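Local coordinates for protein galactose-1-phosphate uridylyltransferase (Bacillus cereus, PDB 4QVU) that is of unknown function but has a HIT-like fold, binds zinc, and may be related to UDP-glucose:hexose-1-phosphate uridylyltransferases, at residues Ser84-Ser89 against Glu181-Ile186. Numbering follows the deposited sequence.
Sequences SLIRFS and ELANYI. With ZN (zinc ion), chain B.
I86 sets its CG1 branch beside its backbone N and anti to its carbonyl carbon (chi1 -68°), which brings that branch up against A183. I186 has the same first torsion, but its chain runs on extended to CD1 (chi2 167°), and this methyl reaches out to I86. The contact is apolar. I86 CG1 lies 3.7 Å from A183 CB, and I86 CB is almost as near, at 3.8 Å from the same methyl. Further along, I86 CD1 and I186 CD1 meet tip to tip at 3.9 Å. I86 thus packs on one face of the other helix, with its root on A183 and its end on I186, one turn later in the chain. The short side chain of A183 lets the backbones come close: the CA atoms of I86 and A183 are 5.9 Å apart. All three touching residues are buried.

Each segment also carries a polar group that takes no part in the packing. S89 OG gives a hydrogen bond back to L85 O, 2.8 Å away. The same oxygen also accepts one from S89 N, and the two donors come from opposite faces of its carbonyl plane. On the other segment, E181 extends beyond CG and binds zinc through OE2 at 2.0 Å; H153 and C178 complete the protein ligands.

A salt bridge from R87 to D180 adds a second tie between the two helices. The contact joins helix 79-97 of the N-terminal DUF4931 region to helix 179-195 of the C-terminal one. L85 and F88 rest on strands 46-50 and 59-65, while L182 and I186 pack on strand 169-173, so the paired helices lie against different parts of one antiparallel sheet.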
ATOM      1  N   SER A  84      33.601 -10.715  14.132  1.00 86.19           N
ATOM      2  CA  SER A  84      34.340 -11.501  13.136  1.00 85.46           C
ATOM      3  C   SER A  84      33.399 -12.078  12.070  1.00 86.64           C
ATOM      4  O   SER A  84      33.758 -12.078  10.896  1.00 86.11           O
ATOM      5  CB  SER A  84      35.118 -12.631  13.804  1.00 89.82           C
ATOM      6  OG  SER A  84      36.111 -12.130  14.683  1.00100.39           O
ATOM      7  N   LEU A  85      32.191 -12.539  12.471  1.00 81.36           N
ATOM      8  CA  LEU A  85      31.224 -13.110  11.538  1.00 79.41           C
ATOM      9  C   LEU A  85      30.712 -12.039  10.551  1.00 82.27           C
ATOM     10  O   LEU A  85      30.675 -12.315   9.351  1.00 81.64           O
ATOM     11  CB  LEU A  85      30.042 -13.772  12.272  1.00 78.74           C
ATOM     12  CG  LEU A  85      28.911 -14.329  11.391  1.00 81.68           C
ATOM     13  CD1 LEU A  85      29.380 -15.504  10.539  1.00 82.09           C
ATOM     14  CD2 LEU A  85      27.710 -14.723  12.224  1.00 83.74           C
ATOM     15  N   ILE A  86      30.352 -10.833  11.043  1.00 77.63           N
ATOM     16  CA  ILE A  86      29.846  -9.767  10.182  1.00 75.98           C
ATOM     17  C   ILE A  86      31.003  -9.245   9.303  1.00 80.03           C
ATOM     18  O   ILE A  86      30.787  -9.048   8.111  1.00 79.07           O
ATOM     19  CB  ILE A  86      29.140  -8.649  11.008  1.00 78.95           C
ATOM     20  CG1 ILE A  86      27.817  -9.186  11.642  1.00 78.17           C
ATOM     21  CG2 ILE A  86      28.881  -7.350  10.205  1.00 78.45           C
ATOM     22  CD1 ILE A  86      26.706  -9.749  10.668  1.00 79.83           C
ATOM     23  N   ARG A  87      32.229  -9.120   9.845  1.00 77.76           N
ATOM     24  CA  ARG A  87      33.382  -8.680   9.055  1.00 77.76           C
ATOM     25  C   ARG A  87      33.687  -9.669   7.916  1.00 80.15           C
ATOM     26  O   ARG A  87      33.850  -9.229   6.782  1.00 79.68           O
ATOM     27  CB  ARG A  87      34.614  -8.470   9.931  1.00 79.68           C
ATOM     28  CG  ARG A  87      34.623  -7.092  10.557  1.00 91.04           C
ATOM     29  CD  ARG A  87      35.796  -6.866  11.477  1.00106.46           C
ATOM     30  NE  ARG A  87      35.882  -5.459  11.862  1.00120.46           N
ATOM     31  CZ  ARG A  87      36.809  -4.952  12.663  1.00142.90           C
ATOM     32  NH1 ARG A  87      37.740  -5.736  13.195  1.00134.12           N
ATOM     33  NH2 ARG A  87      36.809  -3.657  12.949  1.00134.07           N
ATOM     34  N   PHE A  88      33.697 -10.981   8.192  1.00 76.86           N
ATOM     35  CA  PHE A  88      33.936 -12.023   7.188  1.00 77.39           C
ATOM     36  C   PHE A  88      32.854 -11.984   6.084  1.00 80.98           C
ATOM     37  O   PHE A  88      33.197 -11.927   4.903  1.00 81.13           O
ATOM     38  CB  PHE A  88      33.959 -13.406   7.868  1.00 79.98           C
ATOM     39  CG  PHE A  88      34.326 -14.590   7.002  1.00 82.09           C
ATOM     40  CD1 PHE A  88      35.651 -15.002   6.883  1.00 86.79           C
ATOM     41  CD2 PHE A  88      33.342 -15.327   6.351  1.00 82.65           C
ATOM     42  CE1 PHE A  88      35.985 -16.120   6.112  1.00 88.09           C
ATOM     43  CE2 PHE A  88      33.676 -16.448   5.584  1.00 86.04           C
ATOM     44  CZ  PHE A  88      34.995 -16.834   5.467  1.00 86.06           C
ATOM     45  N   SER A  89      31.560 -11.982   6.484  1.00 76.86           N
ATOM     46  CA  SER A  89      30.383 -11.984   5.606  1.00 75.82           C
ATOM     47  C   SER A  89      30.360 -10.791   4.651  1.00 79.23           C
ATOM     48  O   SER A  89      30.256 -11.012   3.449  1.00 79.54           O
ATOM     49  CB  SER A  89      29.098 -11.985   6.427  1.00 79.50           C
ATOM     50  OG  SER A  89      29.015 -13.164   7.210  1.00 93.30           O
ATOM     51  N   GLU A 181      29.929  -1.653  14.833  1.00 84.66           N
ATOM     52  CA  GLU A 181      28.740  -1.016  15.393  1.00 83.91           C
ATOM     53  C   GLU A 181      27.506  -1.655  14.790  1.00 84.91           C
ATOM     54  O   GLU A 181      26.542  -1.886  15.511  1.00 84.35           O
ATOM     55  CB  GLU A 181      28.750   0.501  15.163  1.00 86.33           C
ATOM     56  CG  GLU A 181      29.877   1.214  15.886  1.00100.84           C
ATOM     57  CD  GLU A 181      29.926   2.707  15.648  1.00128.14           C
ATOM     58  OE1 GLU A 181      29.105   3.436  16.250  1.00131.27           O
ATOM     59  OE2 GLU A 181      30.814   3.151  14.885  1.00122.98           O
ATOM     60  N   LEU A 182      27.559  -1.983  13.472  1.00 79.83           N
ATOM     61  CA  LEU A 182      26.501  -2.661  12.709  1.00 76.59           C
ATOM     62  C   LEU A 182      26.234  -4.035  13.328  1.00 80.76           C
ATOM     63  O   LEU A 182      25.093  -4.321  13.688  1.00 80.29           O
ATOM     64  CB  LEU A 182      26.912  -2.776  11.220  1.00 75.13           C
ATOM     65  CG  LEU A 182      25.951  -3.457  10.228  1.00 76.17           C
ATOM     66  CD1 LEU A 182      24.709  -2.633  10.007  1.00 74.32           C
ATOM     67  CD2 LEU A 182      26.628  -3.655   8.879  1.00 76.90           C
ATOM     68  N   ALA A 183      27.312  -4.829  13.537  1.00 77.79           N
ATOM     69  CA  ALA A 183      27.310  -6.168  14.137  1.00 77.64           C
ATOM     70  C   ALA A 183      26.636  -6.171  15.517  1.00 81.96           C
ATOM     71  O   ALA A 183      25.869  -7.089  15.818  1.00 81.44           O
ATOM     72  CB  ALA A 183      28.743  -6.676  14.256  1.00 80.09           C
ATOM     73  N   ASN A 184      26.895  -5.129  16.338  1.00 79.55           N
ATOM     74  CA  ASN A 184      26.299  -4.992  17.667  1.00 80.70           C
ATOM     75  C   ASN A 184      24.801  -4.684  17.565  1.00 82.10           C
ATOM     76  O   ASN A 184      24.019  -5.268  18.313  1.00 81.63           O
ATOM     77  CB  ASN A 184      27.003  -3.909  18.491  1.00 85.49           C
ATOM     78  CG  ASN A 184      26.483  -3.807  19.912  1.00112.20           C
ATOM     79  OD1 ASN A 184      26.497  -4.779  20.685  1.00106.06           O
ATOM     80  ND2 ASN A 184      26.006  -2.625  20.286  1.00103.91           N
ATOM     81  N   TYR A 185      24.408  -3.780  16.638  1.00 76.90           N
ATOM     82  CA  TYR A 185      23.017  -3.379  16.402  1.00 74.60           C
ATOM     83  C   TYR A 185      22.206  -4.550  15.847  1.00 75.75           C
ATOM     84  O   TYR A 185      21.052  -4.715  16.245  1.00 74.52           O
ATOM     85  CB  TYR A 185      22.946  -2.170  15.458  1.00 74.94           C
ATOM     86  CG  TYR A 185      23.035  -0.835  16.169  1.00 78.69           C
ATOM     87  CD1 TYR A 185      24.166  -0.484  16.903  1.00 82.60           C
ATOM     88  CD2 TYR A 185      22.012   0.103  16.062  1.00 79.20           C
ATOM     89  CE1 TYR A 185      24.254   0.742  17.556  1.00 84.81           C
ATOM     90  CE2 TYR A 185      22.093   1.340  16.704  1.00 81.97           C
ATOM     91  CZ  TYR A 185      23.213   1.650  17.458  1.00 91.94           C
ATOM     92  OH  TYR A 185      23.310   2.867  18.089  1.00 96.76           O
ATOM     93  N   ILE A 186      22.809  -5.384  14.966  1.00 71.00           N
ATOM     94  CA  ILE A 186      22.128  -6.571  14.431  1.00 68.32           C
ATOM     95  C   ILE A 186      21.846  -7.519  15.599  1.00 72.51           C
ATOM     96  O   ILE A 186      20.697  -7.892  15.805  1.00 71.71           O
ATOM     97  CB  ILE A 186      22.924  -7.272  13.295  1.00 70.36           C
ATOM     98  CG1 ILE A 186      23.050  -6.370  12.051  1.00 68.82           C
ATOM     99  CG2 ILE A 186      22.273  -8.618  12.930  1.00 70.55           C
ATOM    100  CD1 ILE A 186      24.072  -6.858  11.029  1.00 69.61           C
TER
HETATM  101 ZN    ZN B 300      31.680   4.227  13.415  1.00117.86          ZN